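Local coordinates for protein similarities with probable monooxygenase (Photorhabdus luminescens, PDB 4HB9) that probably acts as an FAD-dependent monooxygenase, carrying a bound flavin-adenine dinucleotide in a fold of the aromatic-ring hydroxylase type, at residues Ile187-Leu192 against Met224-Val229. Numbering follows the deposited sequence.
Sequences IGRARL and MWRAPV
Two extended strand ends, 187-191 and 224-228, cross at -70° with axes 8.5 Å apart at closest approach, too far for backbone-to-backbone pairing; side chains bridge the gap, one of them to a main-chain carbonyl. The nearest CA pairs are Arg189 with Trp225 (8.2 Å) and Arg191 with Val229 (7.6 Å); Val229, past its strand, turns to phi/psi -64/-47. Arg189 leaves its strand with chi1 p and chi2 and chi3 t, and its guanidinium forks onto one carbonyl: NH1 and NH2 donate to Pro228 O at 2.9 and 3.0 Å. Arg189 NH1 also lies 3.5 Å from Ala227 CB; Asp290 pairs with NE, Gly42 O accepts from NH1, and Phe243 makes a cation-pi contact. Trp225 (chi1 m, chi2 -25°) brings its indole obliquely against strand 187-191, CH2 3.8 Å from Ile187 CG2 and CZ3 4.2 Å from Arg189 CB. Arg191, chi1 to chi3 all t, sets a guanidinium face over Val229, NH1 to CG1 3.4 Å, while its NE forms a salt bridge with Asp241. Leu192 (m, t) meets selenomethionine Met224 (m, t, p) at CD1 to CE 3.7 Å. In this flavin-monooxygenase-like fold Trp225 is part of the FAD pocket and touches the cofactor, and Met224 O is hydrogen-bonded to the FAD-binding His46. Strands 179-191 and 218-228 flank strand 240-251, each antiparallel to it, yet diverge by 70° at these ends; helix 194-199 packs against Ala190 and Leu192, strand 72-74 against Met224.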
loop_
_atom_site.group_PDB
_atom_site.type_symbol
_atom_site.label_atom_id
_atom_site.label_comp_id
_atom_site.label_asym_id
_atom_site.label_seq_id
_atom_site.Cartn_x
_atom_site.Cartn_y
_atom_site.Cartn_z
ATOM N N ILE A 187 -1.458 14.945 -0.121
ATOM C CA ILE A 187 -0.124 14.399 -0.361
ATOM C C ILE A 187 0.406 14.975 -1.675
ATOM O O ILE A 187 -0.281 14.922 -2.702
ATOM C CB ILE A 187 -0.172 12.871 -0.494
ATOM C CG1 ILE A 187 -0.845 12.234 0.733
ATOM C CG2 ILE A 187 1.237 12.291 -0.691
ATOM C CD1 ILE A 187 -1.017 10.722 0.655
ATOM N N GLY A 188 1.609 15.537 -1.642
ATOM C CA GLY A 188 2.267 16.000 -2.867
ATOM C C GLY A 188 3.702 15.519 -2.945
ATOM O O GLY A 188 4.269 15.063 -1.945
ATOM N N ARG A 189 4.285 15.613 -4.136
ATOM C CA ARG A 189 5.674 15.266 -4.331
ATOM C C ARG A 189 6.362 16.372 -5.083
ATOM O O ARG A 189 5.756 17.040 -5.921
ATOM C CB ARG A 189 5.806 13.948 -5.108
ATOM C CG ARG A 189 5.296 14.011 -6.548
ATOM C CD ARG A 189 5.418 12.694 -7.302
ATOM N NE ARG A 189 5.526 12.969 -8.751
ATOM C CZ ARG A 189 6.032 12.141 -9.668
ATOM N NH1 ARG A 189 6.414 10.915 -9.353
ATOM N NH2 ARG A 189 6.156 12.539 -10.944
ATOM N N ALA A 190 7.649 16.527 -4.815
ATOM C CA ALA A 190 8.466 17.483 -5.542
ATOM C C ALA A 190 9.772 16.840 -5.952
ATOM O O ALA A 190 10.493 16.326 -5.107
ATOM C CB ALA A 190 8.726 18.691 -4.670
ATOM N N ARG A 191 10.087 16.897 -7.241
ATOM C CA ARG A 191 11.331 16.311 -7.748
ATOM C C ARG A 191 12.565 17.008 -7.172
ATOM O O ARG A 191 12.658 18.253 -7.172
ATOM C CB ARG A 191 11.346 16.384 -9.252
ATOM C CG ARG A 191 12.525 15.672 -9.863
ATOM C CD ARG A 191 12.395 15.602 -11.366
ATOM N NE ARG A 191 13.568 14.959 -11.921
ATOM C CZ ARG A 191 13.901 14.995 -13.206
ATOM N NH1 ARG A 191 13.151 15.645 -14.084
ATOM N NH2 ARG A 191 14.995 14.380 -13.617
ATOM N N LEU A 192 13.510 16.229 -6.666
ATOM C CA LEU A 192 14.743 16.789 -6.114
ATOM C C LEU A 192 15.732 17.043 -7.226
ATOM O O LEU A 192 16.682 16.277 -7.429
ATOM C CB LEU A 192 15.384 15.884 -5.074
ATOM C CG LEU A 192 14.826 16.107 -3.682
ATOM C CD1 LEU A 192 15.323 15.046 -2.707
ATOM C CD2 LEU A 192 15.197 17.503 -3.180
HETATM N N MSE A 224 10.779 10.988 1.696
HETATM C CA MSE A 224 11.257 10.853 0.326
HETATM C C MSE A 224 10.743 9.618 -0.342
HETATM O O MSE A 224 10.542 8.587 0.311
HETATM C CB MSE A 224 12.789 10.824 0.350
HETATM C CG MSE A 224 13.309 12.267 0.344
HETATM SE SE MSE A 224 15.270 12.342 0.199
HETATM C CE MSE A 224 15.434 11.488 -1.552
ATOM N N TRP A 225 10.501 9.725 -1.640
ATOM C CA TRP A 225 10.149 8.592 -2.476
ATOM C C TRP A 225 11.130 8.475 -3.641
ATOM O O TRP A 225 11.624 9.468 -4.160
ATOM C CB TRP A 225 8.798 8.795 -3.118
ATOM C CG TRP A 225 7.582 8.576 -2.271
ATOM C CD1 TRP A 225 7.456 7.804 -1.162
ATOM C CD2 TRP A 225 6.280 9.129 -2.532
ATOM N NE1 TRP A 225 6.149 7.870 -0.694
ATOM C CE2 TRP A 225 5.419 8.678 -1.521
ATOM C CE3 TRP A 225 5.775 9.983 -3.510
ATOM C CZ2 TRP A 225 4.076 9.053 -1.473
ATOM C CZ3 TRP A 225 4.433 10.326 -3.473
ATOM C CH2 TRP A 225 3.612 9.863 -2.470
ATOM N N ARG A 226 11.317 7.252 -4.100
ATOM C CA ARG A 226 11.795 7.015 -5.441
ATOM C C ARG A 226 10.571 6.822 -6.328
ATOM O O ARG A 226 9.659 6.084 -5.981
ATOM C CB ARG A 226 12.767 5.844 -5.433
ATOM C CG ARG A 226 14.089 6.359 -4.866
ATOM C CD ARG A 226 15.187 5.386 -4.932
ATOM N NE ARG A 226 15.584 5.017 -6.286
ATOM C CZ ARG A 226 16.499 5.649 -7.016
ATOM N NH1 ARG A 226 17.063 6.772 -6.574
ATOM N NH2 ARG A 226 16.828 5.164 -8.209
ATOM N N ALA A 227 10.506 7.551 -7.427
ATOM C CA ALA A 227 9.311 7.568 -8.255
ATOM C C ALA A 227 9.628 8.005 -9.676
ATOM O O ALA A 227 10.637 8.635 -9.911
ATOM C CB ALA A 227 8.275 8.495 -7.635
ATOM N N PRO A 228 8.756 7.688 -10.623
ATOM C CA PRO A 228 9.002 8.091 -11.991
ATOM C C PRO A 228 8.792 9.601 -12.250
ATOM O O PRO A 228 7.855 10.209 -11.752
ATOM C CB PRO A 228 8.037 7.234 -12.797
ATOM C CG PRO A 228 7.005 6.752 -11.845
ATOM C CD PRO A 228 7.526 6.894 -10.460
ATOM N N VAL A 229 9.689 10.177 -13.035
ATOM C CA VAL A 229 9.615 11.583 -13.427
ATOM C C VAL A 229 8.354 11.791 -14.260
ATOM O O VAL A 229 7.590 12.699 -14.002
ATOM C CB VAL A 229 10.855 12.007 -14.234
ATOM C CG1 VAL A 229 10.694 13.413 -14.824
ATOM C CG2 VAL A 229 12.082 11.934 -13.363
#